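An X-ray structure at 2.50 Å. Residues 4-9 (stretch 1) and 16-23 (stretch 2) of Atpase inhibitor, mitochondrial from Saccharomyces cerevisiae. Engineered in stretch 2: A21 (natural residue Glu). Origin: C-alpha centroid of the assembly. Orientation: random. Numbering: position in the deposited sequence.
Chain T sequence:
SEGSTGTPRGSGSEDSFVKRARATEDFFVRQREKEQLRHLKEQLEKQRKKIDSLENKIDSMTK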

# COMPACT_ATOMS: atom_id res chain seq x y z
N SER T 4 -1.53 12.33 11.72
CA SER T 4 -1.51 11.03 11.06
C SER T 4 -1.73 9.85 12.02
O SER T 4 -2.25 8.80 11.63
CB SER T 4 -0.20 10.87 10.29
OG SER T 4 -0.13 9.60 9.67
N THR T 5 -1.33 10.02 13.28
CA THR T 5 -1.55 9.04 14.33
C THR T 5 -2.86 9.30 15.07
O THR T 5 -3.65 8.38 15.31
CB THR T 5 -0.41 9.04 15.37
OG1 THR T 5 0.85 9.08 14.70
CG2 THR T 5 -0.48 7.82 16.27
N GLY T 6 -3.09 10.57 15.43
CA GLY T 6 -4.13 10.92 16.39
C GLY T 6 -5.52 11.25 15.88
O GLY T 6 -6.52 10.89 16.50
N THR T 7 -5.59 11.95 14.74
CA THR T 7 -6.87 12.52 14.33
C THR T 7 -7.78 11.49 13.68
O THR T 7 -7.31 10.62 12.95
CB THR T 7 -6.69 13.78 13.43
OG1 THR T 7 -6.61 13.42 12.06
CG2 THR T 7 -5.45 14.53 13.82
N PRO T 8 -9.10 11.57 13.96
CA PRO T 8 -10.04 10.60 13.41
C PRO T 8 -10.35 10.82 11.93
O PRO T 8 -11.01 11.79 11.56
CB PRO T 8 -11.31 10.81 14.26
CG PRO T 8 -10.88 11.65 15.42
CD PRO T 8 -9.76 12.48 14.90
N ARG T 9 -9.83 9.91 11.11
CA ARG T 9 -10.30 9.74 9.74
C ARG T 9 -11.44 8.71 9.80
O ARG T 9 -11.88 8.33 10.90
CB ARG T 9 -9.15 9.26 8.85
CG ARG T 9 -8.56 7.95 9.30
CD ARG T 9 -7.07 8.03 9.49
NE ARG T 9 -6.61 6.85 10.20
CZ ARG T 9 -5.37 6.64 10.60
NH1 ARG T 9 -4.43 7.55 10.35
NH2 ARG T 9 -5.06 5.53 11.24
N SER T 16 -5.97 1.51 16.73
CA SER T 16 -6.28 1.49 18.15
C SER T 16 -5.74 2.78 18.77
O SER T 16 -6.23 3.24 19.81
CB SER T 16 -5.69 0.25 18.82
OG SER T 16 -6.44 -0.91 18.49
N PHE T 17 -4.74 3.36 18.11
CA PHE T 17 -4.12 4.62 18.53
C PHE T 17 -5.02 5.82 18.29
O PHE T 17 -5.01 6.76 19.08
CB PHE T 17 -2.77 4.81 17.83
CG PHE T 17 -1.74 3.80 18.23
CD1 PHE T 17 -0.91 4.03 19.32
CD2 PHE T 17 -1.60 2.62 17.52
CE1 PHE T 17 0.04 3.10 19.70
CE2 PHE T 17 -0.64 1.67 17.89
CZ PHE T 17 0.18 1.91 18.99
N VAL T 18 -5.77 5.80 17.20
CA VAL T 18 -6.82 6.80 16.96
C VAL T 18 -7.89 6.63 18.04
O VAL T 18 -8.32 7.61 18.65
CB VAL T 18 -7.46 6.64 15.56
CG1 VAL T 18 -8.67 7.57 15.40
CG2 VAL T 18 -6.44 6.91 14.47
N LYS T 19 -8.29 5.38 18.27
CA LYS T 19 -9.35 5.05 19.22
C LYS T 19 -9.04 5.51 20.64
O LYS T 19 -9.94 5.98 21.35
CB LYS T 19 -9.62 3.54 19.20
CG LYS T 19 -10.96 3.13 19.82
CD LYS T 19 -11.12 1.61 19.84
CE LYS T 19 -12.39 1.20 20.56
NZ LYS T 19 -12.42 -0.27 20.79
N ARG T 20 -7.78 5.40 21.06
CA ARG T 20 -7.40 5.83 22.41
C ARG T 20 -7.20 7.34 22.51
O ARG T 20 -7.53 7.93 23.54
CB ARG T 20 -6.19 5.04 22.95
CG ARG T 20 -4.82 5.43 22.40
CD ARG T 20 -3.72 4.61 23.07
NE ARG T 20 -3.23 5.23 24.31
CZ ARG T 20 -2.40 4.64 25.17
NH1 ARG T 20 -1.97 3.41 24.96
NH2 ARG T 20 -2.02 5.29 26.27
N ALA T 21 -6.70 7.96 21.45
CA ALA T 21 -6.56 9.42 21.40
C ALA T 21 -7.90 10.10 21.65
O ALA T 21 -7.97 11.06 22.40
CB ALA T 21 -5.99 9.87 20.07
N ARG T 22 -8.95 9.59 21.01
CA ARG T 22 -10.29 10.12 21.21
C ARG T 22 -10.86 9.74 22.58
O ARG T 22 -11.68 10.46 23.14
CB ARG T 22 -11.23 9.67 20.08
CG ARG T 22 -12.61 10.34 20.09
CD ARG T 22 -13.45 9.99 18.86
NE ARG T 22 -13.59 8.54 18.68
CZ ARG T 22 -12.86 7.80 17.85
NH1 ARG T 22 -11.91 8.37 17.11
NH2 ARG T 22 -13.06 6.50 17.76
N ALA T 23 -10.40 8.61 23.13
CA ALA T 23 -10.86 8.17 24.44
C ALA T 23 -10.23 8.99 25.57
O ALA T 23 -10.96 9.52 26.41
CB ALA T 23 -10.60 6.69 24.63

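The contact between the two stretches is a small van der Waals packing of an irregular segment against one side of a helix, centred on V18 and made without a single hydrogen bond between them. Residues 16-23 form regular helix, with backbone bonds such as A21 N to F17 O (3.1 Å) and R22 N to V18 O (3.1 Å), so the helix satisfies these amides internally. In stretch 1, residues 4-6 have helical backbone angles but lack the regular bonds, and the chain beyond them is loop or turn. The two backbones come nearest at G6 and V18, whose CA atoms lie 5.0 Å apart; G6 meets the helix with backbone atoms.

V18 buries the most surface. Its CG2 lies 3.3 Å from T5 O, a close contact between a methyl and a carbonyl oxygen, while its CG1 lies 3.9 Å from P8 CA and 4.3 Å from P8 CB, joining two apolar side chains. The CG2 methyl also lies over one face of the R9 guanidinium, 3.8 Å from R9 NH2, where the flat group offers a surface for packing while its polar hydrogens point outward in its plane. R9 reaches back across its own stretch, its NH1 making a weak hydrogen bond to S4 O (2.8 Å).

Around this centre the contacts are lighter. T5 CG2 meets F17 CB at 4.1 Å, although the F17 ring leads away from stretch 1. One turn after F17, the engineered A21 points toward stretch 1, and its CB lies 3.8 Å from G6 O. R22 adds a second helix contact to P8, with R22 NH1 3.8 Å from P8 CB; the ring carbon offers no acceptor, so this contact is one of packing alone.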